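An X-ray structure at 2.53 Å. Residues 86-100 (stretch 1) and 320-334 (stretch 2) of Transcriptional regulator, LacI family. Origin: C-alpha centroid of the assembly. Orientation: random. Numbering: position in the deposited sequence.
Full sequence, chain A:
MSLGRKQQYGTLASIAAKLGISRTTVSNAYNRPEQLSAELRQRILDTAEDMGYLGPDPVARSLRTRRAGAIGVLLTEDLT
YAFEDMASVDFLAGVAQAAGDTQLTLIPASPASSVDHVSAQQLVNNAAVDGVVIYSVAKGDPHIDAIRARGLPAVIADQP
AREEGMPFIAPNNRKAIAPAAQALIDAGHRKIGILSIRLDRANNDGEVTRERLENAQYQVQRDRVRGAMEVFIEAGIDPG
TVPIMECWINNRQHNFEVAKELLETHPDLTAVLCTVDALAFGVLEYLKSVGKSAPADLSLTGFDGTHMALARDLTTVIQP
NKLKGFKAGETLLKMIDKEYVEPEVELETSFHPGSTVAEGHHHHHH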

# COMPACT_ATOMS: atom_id res chain seq x y z
N MET A 86 0.89 -7.98 0.90
CA MET A 86 1.09 -7.72 -0.52
C MET A 86 0.87 -6.28 -1.01
O MET A 86 1.57 -5.83 -1.91
CB MET A 86 0.26 -8.72 -1.34
CG MET A 86 0.77 -10.17 -1.24
SD MET A 86 2.56 -10.41 -1.60
CE MET A 86 3.23 -10.62 0.05
N ALA A 87 -0.07 -5.55 -0.42
CA ALA A 87 -0.29 -4.17 -0.84
C ALA A 87 0.97 -3.34 -0.55
O ALA A 87 1.38 -2.50 -1.35
CB ALA A 87 -1.48 -3.58 -0.10
N SER A 88 1.59 -3.60 0.60
CA SER A 88 2.80 -2.90 1.00
C SER A 88 3.99 -3.34 0.15
O SER A 88 4.89 -2.54 -0.12
CB SER A 88 3.09 -3.15 2.49
OG SER A 88 2.09 -2.56 3.31
N VAL A 89 4.01 -4.60 -0.26
CA VAL A 89 5.11 -5.07 -1.08
C VAL A 89 5.02 -4.44 -2.48
O VAL A 89 6.03 -4.25 -3.14
CB VAL A 89 5.12 -6.62 -1.20
CG1 VAL A 89 6.14 -7.06 -2.25
CG2 VAL A 89 5.44 -7.25 0.15
N ASP A 90 3.81 -4.11 -2.92
CA ASP A 90 3.66 -3.48 -4.22
C ASP A 90 4.09 -2.03 -4.07
O ASP A 90 4.68 -1.45 -4.98
CB ASP A 90 2.21 -3.57 -4.70
CG ASP A 90 1.84 -4.96 -5.20
OD1 ASP A 90 0.63 -5.23 -5.39
OD2 ASP A 90 2.76 -5.79 -5.42
N PHE A 91 3.81 -1.44 -2.91
CA PHE A 91 4.20 -0.07 -2.64
C PHE A 91 5.72 0.01 -2.66
O PHE A 91 6.30 0.80 -3.41
CB PHE A 91 3.68 0.38 -1.27
CG PHE A 91 4.24 1.70 -0.80
CD1 PHE A 91 3.80 2.91 -1.34
CD2 PHE A 91 5.19 1.74 0.23
CE1 PHE A 91 4.29 4.14 -0.86
CE2 PHE A 91 5.68 2.97 0.71
CZ PHE A 91 5.22 4.18 0.17
N LEU A 92 6.36 -0.83 -1.84
CA LEU A 92 7.82 -0.86 -1.74
C LEU A 92 8.52 -1.15 -3.07
O LEU A 92 9.63 -0.67 -3.31
CB LEU A 92 8.25 -1.88 -0.67
CG LEU A 92 7.84 -1.47 0.76
CD1 LEU A 92 8.15 -2.56 1.76
CD2 LEU A 92 8.56 -0.19 1.13
N ALA A 93 7.88 -1.91 -3.95
CA ALA A 93 8.47 -2.19 -5.26
C ALA A 93 8.59 -0.82 -5.93
O ALA A 93 9.59 -0.51 -6.59
CB ALA A 93 7.57 -3.11 -6.09
N GLY A 94 7.56 -0.01 -5.72
CA GLY A 94 7.52 1.32 -6.28
C GLY A 94 8.62 2.20 -5.74
O GLY A 94 9.25 2.94 -6.49
N VAL A 95 8.86 2.12 -4.43
CA VAL A 95 9.91 2.91 -3.81
C VAL A 95 11.27 2.36 -4.24
O VAL A 95 12.25 3.10 -4.28
CB VAL A 95 9.85 2.88 -2.26
CG1 VAL A 95 11.00 3.70 -1.67
CG2 VAL A 95 8.52 3.42 -1.78
N ALA A 96 11.32 1.07 -4.55
CA ALA A 96 12.57 0.45 -4.97
C ALA A 96 12.91 0.91 -6.39
O ALA A 96 14.07 1.02 -6.75
CB ALA A 96 12.44 -1.07 -4.93
N GLN A 97 11.88 1.17 -7.18
CA GLN A 97 12.06 1.63 -8.56
C GLN A 97 12.52 3.08 -8.65
O GLN A 97 13.26 3.45 -9.56
CB GLN A 97 10.75 1.45 -9.31
CG GLN A 97 10.74 2.02 -10.70
CD GLN A 97 9.46 1.70 -11.42
OE1 GLN A 97 8.37 1.94 -10.91
NE2 GLN A 97 9.57 1.15 -12.63
N ALA A 98 12.08 3.92 -7.71
CA ALA A 98 12.49 5.32 -7.71
C ALA A 98 13.94 5.34 -7.26
O ALA A 98 14.80 5.89 -7.95
CB ALA A 98 11.62 6.13 -6.74
N ALA A 99 14.20 4.74 -6.11
CA ALA A 99 15.55 4.65 -5.59
C ALA A 99 16.20 3.63 -6.51
O ALA A 99 15.72 2.52 -6.63
CB ALA A 99 15.53 4.12 -4.17
N GLY A 100 17.29 4.00 -7.17
CA GLY A 100 17.92 3.06 -8.07
C GLY A 100 18.98 2.24 -7.35
O GLY A 100 18.72 1.13 -6.90
N PRO A 320 -3.38 2.13 -7.29
CA PRO A 320 -2.05 1.97 -7.89
C PRO A 320 -0.93 2.08 -6.84
O PRO A 320 -0.25 3.10 -6.76
CB PRO A 320 -2.01 3.10 -8.91
CG PRO A 320 -2.76 4.19 -8.19
CD PRO A 320 -3.94 3.46 -7.59
N ASN A 321 -0.75 1.02 -6.06
CA ASN A 321 0.27 1.02 -5.01
C ASN A 321 1.72 1.10 -5.45
O ASN A 321 2.54 1.71 -4.75
CB ASN A 321 0.10 -0.20 -4.09
CG ASN A 321 -1.07 -0.04 -3.15
OD1 ASN A 321 -1.28 1.04 -2.60
ND2 ASN A 321 -1.84 -1.11 -2.95
N LYS A 322 2.05 0.50 -6.59
CA LYS A 322 3.44 0.58 -7.03
C LYS A 322 3.74 2.02 -7.45
O LYS A 322 4.82 2.54 -7.18
CB LYS A 322 3.70 -0.39 -8.18
CG LYS A 322 5.16 -0.42 -8.64
CD LYS A 322 5.39 -1.63 -9.52
CE LYS A 322 6.87 -1.95 -9.68
NZ LYS A 322 7.56 -1.13 -10.71
N LEU A 323 2.77 2.66 -8.10
CA LEU A 323 2.95 4.03 -8.56
C LEU A 323 3.05 4.95 -7.34
O LEU A 323 3.84 5.91 -7.34
CB LEU A 323 1.77 4.46 -9.45
CG LEU A 323 1.86 5.86 -10.06
CD1 LEU A 323 2.99 5.90 -11.07
CD2 LEU A 323 0.53 6.24 -10.74
N LYS A 324 2.26 4.65 -6.32
CA LYS A 324 2.26 5.45 -5.09
C LYS A 324 3.63 5.41 -4.45
O LYS A 324 4.11 6.41 -3.92
CB LYS A 324 1.22 4.91 -4.11
CG LYS A 324 1.11 5.73 -2.84
CD LYS A 324 0.08 5.16 -1.90
CE LYS A 324 0.48 3.78 -1.42
NZ LYS A 324 -0.59 3.14 -0.60
N GLY A 325 4.27 4.25 -4.52
CA GLY A 325 5.60 4.10 -3.96
C GLY A 325 6.64 4.77 -4.82
O GLY A 325 7.59 5.37 -4.30
N PHE A 326 6.49 4.68 -6.14
CA PHE A 326 7.43 5.32 -7.05
C PHE A 326 7.39 6.83 -6.86
O PHE A 326 8.44 7.47 -6.76
CB PHE A 326 7.12 4.99 -8.51
CG PHE A 326 8.12 5.55 -9.49
CD1 PHE A 326 9.38 4.97 -9.63
CD2 PHE A 326 7.82 6.68 -10.24
CE1 PHE A 326 10.33 5.50 -10.52
CE2 PHE A 326 8.76 7.23 -11.12
CZ PHE A 326 10.02 6.63 -11.26
N LYS A 327 6.19 7.40 -6.82
CA LYS A 327 6.07 8.84 -6.62
C LYS A 327 6.63 9.23 -5.26
O LYS A 327 7.23 10.29 -5.10
CB LYS A 327 4.61 9.30 -6.71
CG LYS A 327 3.94 9.10 -8.04
CD LYS A 327 2.57 9.74 -8.06
CE LYS A 327 2.03 9.82 -9.48
NZ LYS A 327 2.99 10.49 -10.41
N ALA A 328 6.43 8.36 -4.27
CA ALA A 328 6.91 8.62 -2.92
C ALA A 328 8.42 8.76 -2.92
O ALA A 328 8.96 9.79 -2.53
CB ALA A 328 6.48 7.51 -1.98
N GLY A 329 9.11 7.71 -3.37
CA GLY A 329 10.57 7.73 -3.42
C GLY A 329 11.10 8.87 -4.29
O GLY A 329 12.07 9.53 -3.91
N GLU A 330 10.49 9.09 -5.45
CA GLU A 330 10.91 10.17 -6.35
C GLU A 330 10.78 11.51 -5.66
O GLU A 330 11.68 12.35 -5.72
CB GLU A 330 10.08 10.18 -7.63
CG GLU A 330 10.58 9.24 -8.71
CD GLU A 330 11.98 9.59 -9.16
OE1 GLU A 330 12.59 8.80 -9.93
OE2 GLU A 330 12.48 10.67 -8.76
N THR A 331 9.64 11.72 -5.01
CA THR A 331 9.39 12.97 -4.32
C THR A 331 10.48 13.16 -3.27
O THR A 331 11.02 14.26 -3.12
CB THR A 331 8.02 12.94 -3.64
OG1 THR A 331 7.01 12.78 -4.64
CG2 THR A 331 7.77 14.22 -2.88
N LEU A 332 10.82 12.09 -2.56
CA LEU A 332 11.84 12.16 -1.52
C LEU A 332 13.19 12.58 -2.12
O LEU A 332 13.80 13.55 -1.67
CB LEU A 332 11.98 10.82 -0.80
CG LEU A 332 13.00 10.78 0.36
CD1 LEU A 332 12.67 11.88 1.35
CD2 LEU A 332 12.97 9.43 1.05
N LEU A 333 13.62 11.86 -3.15
CA LEU A 333 14.89 12.17 -3.81
C LEU A 333 14.93 13.61 -4.32
O LEU A 333 15.94 14.29 -4.13
CB LEU A 333 15.16 11.19 -4.95
CG LEU A 333 15.37 9.75 -4.49
CD1 LEU A 333 15.74 8.87 -5.69
CD2 LEU A 333 16.48 9.73 -3.44
N LYS A 334 13.86 14.09 -4.95
CA LYS A 334 13.83 15.47 -5.42
C LYS A 334 13.94 16.44 -4.25
O LYS A 334 14.51 17.52 -4.39
CB LYS A 334 12.55 15.77 -6.18
CG LYS A 334 12.54 15.36 -7.62
CD LYS A 334 11.19 15.70 -8.24
CE LYS A 334 11.19 15.45 -9.73
NZ LYS A 334 11.64 14.06 -10.04

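The two stretches form a close, glycine-mediated helix-helix contact in which backbone packs on backbone, with side chains filling in around it. Helices 86-98 and 321-334 run in broadly the same direction, 38° apart, and their axes approach to 6.2 Å. Such proximity depends on Gly94 and Gly325, where a CB would point toward the partner helix: on Gly94 it would lie 1.9 Å from Lys322 O, and on Gly325 1.9 Å from Phe91 O. Without these atoms, CA-H...O contacts span the interface in both directions. Gly94 CA lies 3.1 Å from Lys322 O, Gly325 CA lies 3.4 Å from Phe91 O in nearly linear geometry, and Phe326 CA lies 3.0 Å from Gly94 O.

Side chains interlock around this core. The Phe91 ring settles among Asn321, Lys324, Gly325 and Ala328, with CE1 3.4 Å from Gly325 CA. In the reverse sense, Lys322 lies among Asp90, Ala93, Gly94 and Gln97; its extended chain carries NZ to Gln97 OE1, a weak hydrogen bond of 3.2 Å. Farther along, the small Ala98 points toward stretch 2, its CB 3.8 Å from Phe326 CD1 and 3.4 Å from Glu330 N. Leu333 closes this end through van der Waals contact, its CD1 3.9 Å from Ala98 O.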